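Local coordinates for putative sugar ABC transport system, substrate-binding protein (Bordetella parapertussis, PDB 5IX8) that probably binds a carbohydrate in the periplasm and delivers it to an ABC transporter for uptake, at residues 238-251 / 294-306. Numbering follows the deposited sequence.
Sequences EAMIREGRLLAVAS and TVVDKSNVDTHPY. With SO4 (sulfate ion), chain D.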
loop_
_atom_site.group_PDB
_atom_site.type_symbol
_atom_site.label_atom_id
_atom_site.label_comp_id
_atom_site.label_asym_id
_atom_site.label_seq_id
_atom_site.Cartn_x
_atom_site.Cartn_y
_atom_site.Cartn_z
ATOM N N GLU A 238 -10.348 4.237 -13.800
ATOM C CA GLU A 238 -11.664 4.877 -13.765
ATOM C C GLU A 238 -12.535 4.390 -14.909
ATOM O O GLU A 238 -13.670 3.975 -14.692
ATOM C CB GLU A 238 -11.506 6.397 -13.796
ATOM C CG GLU A 238 -10.723 6.931 -12.573
ATOM C CD GLU A 238 -10.310 8.401 -12.711
ATOM O OE1 GLU A 238 -10.934 9.106 -13.537
ATOM O OE2 GLU A 238 -9.368 8.857 -12.006
ATOM N N ALA A 239 -11.996 4.393 -16.134
ATOM C CA ALA A 239 -12.769 3.918 -17.283
ATOM C C ALA A 239 -13.062 2.420 -17.169
ATOM O O ALA A 239 -14.147 1.961 -17.540
ATOM C CB ALA A 239 -12.019 4.237 -18.585
HETATM N N MSE A 240 -12.121 1.649 -16.633
HETATM C CA MSE A 240 -12.298 0.214 -16.478
HETATM C C MSE A 240 -13.419 -0.110 -15.500
HETATM O O MSE A 240 -14.126 -1.099 -15.684
HETATM C CB MSE A 240 -10.987 -0.442 -15.997
HETATM C CG MSE A 240 -9.811 -0.274 -16.954
HETATM SE SE MSE A 240 -8.189 -1.180 -16.267
HETATM C CE MSE A 240 -7.013 -1.002 -17.813
ATOM N N ILE A 241 -13.558 0.702 -14.442
ATOM C CA ILE A 241 -14.694 0.553 -13.534
ATOM C C ILE A 241 -16.001 0.875 -14.254
ATOM O O ILE A 241 -16.983 0.122 -14.174
ATOM C CB ILE A 241 -14.503 1.443 -12.297
ATOM C CG1 ILE A 241 -13.341 0.938 -11.447
ATOM C CG2 ILE A 241 -15.770 1.502 -11.478
ATOM C CD1 ILE A 241 -13.065 1.834 -10.235
ATOM N N ARG A 242 -16.035 1.996 -14.979
ATOM C CA ARG A 242 -17.269 2.370 -15.662
ATOM C C ARG A 242 -17.666 1.339 -16.709
ATOM O O ARG A 242 -18.859 1.082 -16.916
ATOM C CB ARG A 242 -17.110 3.740 -16.309
ATOM C CG ARG A 242 -17.008 4.894 -15.335
ATOM C CD ARG A 242 -17.168 6.252 -16.031
ATOM N NE ARG A 242 -16.650 7.295 -15.153
ATOM C CZ ARG A 242 -15.404 7.742 -15.218
ATOM N NH1 ARG A 242 -14.585 7.268 -16.154
ATOM N NH2 ARG A 242 -14.982 8.669 -14.368
ATOM N N GLU A 243 -16.690 0.776 -17.410
ATOM C CA GLU A 243 -16.930 -0.208 -18.462
ATOM C C GLU A 243 -17.220 -1.599 -17.920
ATOM O O GLU A 243 -17.501 -2.510 -18.715
ATOM C CB GLU A 243 -15.724 -0.263 -19.403
ATOM C CG GLU A 243 -15.590 0.952 -20.289
ATOM C CD GLU A 243 -14.167 1.214 -20.773
ATOM O OE1 GLU A 243 -13.291 0.316 -20.652
ATOM O OE2 GLU A 243 -13.934 2.342 -21.274
ATOM N N GLY A 244 -17.134 -1.784 -16.600
ATOM C CA GLY A 244 -17.465 -3.032 -15.950
ATOM C C GLY A 244 -16.337 -4.030 -15.832
ATOM O O GLY A 244 -16.560 -5.129 -15.316
ATOM N N ARG A 245 -15.137 -3.700 -16.294
ATOM C CA ARG A 245 -14.050 -4.680 -16.268
ATOM C C ARG A 245 -13.444 -4.829 -14.871
ATOM O O ARG A 245 -13.067 -5.942 -14.470
ATOM C CB ARG A 245 -12.979 -4.282 -17.274
ATOM C CG ARG A 245 -11.738 -5.133 -17.202
ATOM C CD ARG A 245 -11.998 -6.596 -17.595
ATOM N NE ARG A 245 -12.178 -6.753 -19.047
ATOM C CZ ARG A 245 -12.471 -7.907 -19.645
ATOM N NH1 ARG A 245 -12.654 -9.012 -18.923
ATOM N NH2 ARG A 245 -12.595 -7.953 -20.966
ATOM N N LEU A 246 -13.346 -3.725 -14.120
ATOM C CA LEU A 246 -12.952 -3.751 -12.716
ATOM C C LEU A 246 -14.214 -3.629 -11.876
ATOM O O LEU A 246 -14.955 -2.643 -11.997
ATOM C CB LEU A 246 -11.982 -2.619 -12.360
ATOM C CG LEU A 246 -10.579 -2.607 -12.984
ATOM C CD1 LEU A 246 -9.787 -1.380 -12.465
ATOM C CD2 LEU A 246 -9.801 -3.904 -12.740
ATOM N N LEU A 247 -14.459 -4.632 -11.037
ATOM C CA LEU A 247 -15.640 -4.610 -10.175
ATOM C C LEU A 247 -15.467 -3.627 -9.038
ATOM O O LEU A 247 -16.408 -2.907 -8.673
ATOM C CB LEU A 247 -15.889 -6.008 -9.614
ATOM C CG LEU A 247 -16.987 -6.165 -8.563
ATOM C CD1 LEU A 247 -18.352 -5.747 -9.106
ATOM C CD2 LEU A 247 -16.998 -7.604 -8.041
ATOM N N ALA A 248 -14.267 -3.580 -8.476
ATOM C CA ALA A 248 -13.996 -2.758 -7.316
ATOM C C ALA A 248 -12.500 -2.593 -7.189
ATOM O O ALA A 248 -11.722 -3.513 -7.499
ATOM C CB ALA A 248 -14.557 -3.396 -6.036
ATOM N N VAL A 249 -12.107 -1.428 -6.695
ATOM C CA VAL A 249 -10.710 -1.119 -6.448
ATOM C C VAL A 249 -10.637 -0.530 -5.066
ATOM O O VAL A 249 -11.232 0.524 -4.809
ATOM C CB VAL A 249 -10.129 -0.118 -7.470
ATOM C CG1 VAL A 249 -8.668 0.189 -7.106
ATOM C CG2 VAL A 249 -10.254 -0.660 -8.910
ATOM N N ALA A 250 -9.881 -1.154 -4.197
ATOM C CA ALA A 250 -9.712 -0.550 -2.882
ATOM C C ALA A 250 -8.858 0.714 -3.012
ATOM O O ALA A 250 -7.841 0.710 -3.707
ATOM C CB ALA A 250 -9.088 -1.563 -1.927
ATOM N N SER A 251 -9.297 1.814 -2.388
ATOM C CA SER A 251 -8.491 3.040 -2.371
ATOM C C SER A 251 -7.313 2.855 -1.418
ATOM O O SER A 251 -7.499 2.406 -0.291
ATOM C CB SER A 251 -9.360 4.238 -1.922
ATOM O OG SER A 251 -8.591 5.405 -1.601
ATOM N N THR A 294 -11.746 2.788 2.006
ATOM C CA THR A 294 -12.886 2.986 1.121
ATOM C C THR A 294 -12.650 2.190 -0.159
ATOM O O THR A 294 -11.510 1.908 -0.540
ATOM C CB THR A 294 -13.109 4.480 0.786
ATOM O OG1 THR A 294 -11.945 4.999 0.157
ATOM C CG2 THR A 294 -13.316 5.276 2.022
ATOM N N VAL A 295 -13.733 1.761 -0.781
ATOM C CA VAL A 295 -13.675 1.030 -2.041
ATOM C C VAL A 295 -14.239 1.915 -3.138
ATOM O O VAL A 295 -15.240 2.612 -2.926
ATOM C CB VAL A 295 -14.460 -0.288 -1.942
ATOM C CG1 VAL A 295 -14.390 -1.028 -3.230
ATOM C CG2 VAL A 295 -13.852 -1.154 -0.874
ATOM N N VAL A 296 -13.608 1.882 -4.309
ATOM C CA VAL A 296 -14.094 2.616 -5.472
ATOM C C VAL A 296 -14.785 1.626 -6.389
ATOM O O VAL A 296 -14.237 0.543 -6.671
ATOM C CB VAL A 296 -12.947 3.339 -6.196
ATOM C CG1 VAL A 296 -13.485 4.179 -7.369
ATOM C CG2 VAL A 296 -12.143 4.213 -5.204
ATOM N N ASP A 297 -15.994 1.969 -6.832
ATOM C CA ASP A 297 -16.764 1.102 -7.732
ATOM C C ASP A 297 -17.634 1.995 -8.609
ATOM O O ASP A 297 -17.512 3.216 -8.570
ATOM C CB ASP A 297 -17.575 0.074 -6.934
ATOM C CG ASP A 297 -18.532 0.725 -5.951
ATOM O OD1 ASP A 297 -19.020 1.845 -6.213
ATOM O OD2 ASP A 297 -18.800 0.118 -4.905
ATOM N N LYS A 298 -18.501 1.384 -9.425
ATOM C CA LYS A 298 -19.374 2.184 -10.285
ATOM C C LYS A 298 -20.188 3.209 -9.499
ATOM O O LYS A 298 -20.517 4.284 -10.027
ATOM C CB LYS A 298 -20.337 1.283 -11.063
ATOM C CG LYS A 298 -19.734 0.566 -12.229
ATOM C CD LYS A 298 -20.832 0.016 -13.160
ATOM C CE LYS A 298 -21.613 1.176 -13.796
ATOM N NZ LYS A 298 -22.702 0.754 -14.749
ATOM N N SER A 299 -20.540 2.895 -8.250
ATOM C CA SER A 299 -21.415 3.783 -7.498
ATOM C C SER A 299 -20.721 5.067 -7.071
ATOM O O SER A 299 -21.404 6.055 -6.819
ATOM C CB SER A 299 -21.979 3.064 -6.271
ATOM O OG SER A 299 -21.005 2.902 -5.247
ATOM N N ASN A 300 -19.383 5.093 -6.990
ATOM C CA ASN A 300 -18.715 6.303 -6.532
ATOM C C ASN A 300 -17.486 6.683 -7.345
ATOM O O ASN A 300 -16.715 7.550 -6.907
ATOM C CB ASN A 300 -18.320 6.184 -5.055
ATOM C CG ASN A 300 -17.289 5.108 -4.820
ATOM O OD1 ASN A 300 -16.882 4.434 -5.745
ATOM N ND2 ASN A 300 -16.873 4.942 -3.580
ATOM N N VAL A 301 -17.251 6.059 -8.499
ATOM C CA VAL A 301 -16.066 6.407 -9.268
ATOM C C VAL A 301 -16.115 7.874 -9.693
ATOM O O VAL A 301 -15.075 8.514 -9.847
ATOM C CB VAL A 301 -15.921 5.424 -10.459
ATOM C CG1 VAL A 301 -17.104 5.533 -11.455
ATOM C CG2 VAL A 301 -14.603 5.623 -11.186
ATOM N N ASP A 302 -17.306 8.450 -9.838
ATOM C CA ASP A 302 -17.409 9.850 -10.241
ATOM C C ASP A 302 -17.424 10.824 -9.069
ATOM O O ASP A 302 -17.402 12.033 -9.301
ATOM C CB ASP A 302 -18.658 10.063 -11.091
ATOM C CG ASP A 302 -18.583 9.330 -12.412
ATOM O OD1 ASP A 302 -17.465 9.078 -12.915
ATOM O OD2 ASP A 302 -19.642 8.988 -12.955
ATOM N N THR A 303 -17.447 10.346 -7.822
ATOM C CA THR A 303 -17.541 11.249 -6.674
ATOM C C THR A 303 -16.480 10.989 -5.623
ATOM O O THR A 303 -16.160 11.881 -4.833
ATOM C CB THR A 303 -18.898 11.133 -5.994
ATOM O OG1 THR A 303 -19.105 9.774 -5.592
ATOM C CG2 THR A 303 -20.015 11.579 -6.927
ATOM N N HIS A 304 -15.967 9.764 -5.563
ATOM C CA HIS A 304 -14.991 9.423 -4.531
ATOM C C HIS A 304 -13.765 10.327 -4.657
ATOM O O HIS A 304 -13.357 10.666 -5.769
ATOM C CB HIS A 304 -14.595 7.946 -4.664
ATOM C CG HIS A 304 -13.646 7.460 -3.606
ATOM N ND1 HIS A 304 -12.342 7.892 -3.519
ATOM C CD2 HIS A 304 -13.811 6.564 -2.604
ATOM C CE1 HIS A 304 -11.744 7.300 -2.501
ATOM N NE2 HIS A 304 -12.609 6.470 -1.938
ATOM N N PRO A 305 -13.154 10.742 -3.540
ATOM C CA PRO A 305 -12.071 11.730 -3.617
ATOM C C PRO A 305 -10.683 11.130 -3.829
ATOM O O PRO A 305 -9.666 11.743 -3.446
ATOM C CB PRO A 305 -12.171 12.431 -2.258
ATOM C CG PRO A 305 -12.596 11.333 -1.338
ATOM C CD PRO A 305 -13.546 10.462 -2.145
ATOM N N TYR A 306 -10.627 9.936 -4.444
ATOM C CA TYR A 306 -9.341 9.255 -4.614
ATOM C C TYR A 306 -8.325 10.138 -5.333
ATOM O O TYR A 306 -7.121 10.001 -5.110
ATOM C CB TYR A 306 -9.516 7.931 -5.370
ATOM C CG TYR A 306 -10.304 8.054 -6.655
ATOM C CD1 TYR A 306 -9.747 8.612 -7.787
ATOM C CD2 TYR A 306 -11.613 7.607 -6.721
ATOM C CE1 TYR A 306 -10.486 8.744 -8.946
ATOM C CE2 TYR A 306 -12.354 7.714 -7.886
ATOM C CZ TYR A 306 -11.780 8.278 -8.983
ATOM O OH TYR A 306 -12.515 8.402 -10.129
HETATM S S SO4 D . -12.741 -4.328 -21.774
HETATM O O1 SO4 D . -13.783 -3.527 -21.158
HETATM O O2 SO4 D . -11.687 -4.601 -20.791
HETATM O O3 SO4 D . -13.310 -5.589 -22.243
HETATM O O4 SO4 D . -12.208 -3.572 -22.900
HETATM O O HOH W 1 -18.397 -1.649 -9.964
HETATM O O HOH W 2 -8.722 3.428 1.565
#
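Val249 and Val296 form an antiparallel hydrogen-bonded pair: Val249 N reaches Val296 O at 2.9 Å, and Val296 N returns to Val249 O at 2.8 Å. A third backbone bond, Ser251 N to Thr294 O, continues the register. Strand 295-296 is the outermost strand of the mixed sheet within the chain and runs antiparallel to 246-250. The tight part is where helix 235-242 meets Val296 and the turn through Val301. Ile241 carries it with two branches, which its chi1 of -68° sends to different partners: CD1, at the end of the CG1 branch, meets Val296 CG1 at 3.7 Å, while CG2 presses on the Asp297-Lys298 peptide, 3.5 Å from Asp297 C. Val301 extends this apolar patch, its CB 4.1 Å from Ile241 CG2 and its CG1 against Arg242 CG. One turn earlier in the helix, Glu238 OE2 lies 3.3 Å from Tyr306 CE1 at the ring edge and is hydrogen-bonded to Tyr311, while Tyr306 OH donates to Val301 O. The solvent side is held by charge and water. Both Arg242 donors converge on Asp302 OD1 within the guanidinium plane, NE at the syn lone pair and NH2 (2.9 Å) nearly along the C-O axis, their N-H...O angles near 147°; one water bridges Leu247 O and Lys298 N. The chemistry thus grades from directional backbone bonding and buried aliphatic packing to a solvent-facing ion pair, whose energetic contribution is probably weakened by hydration.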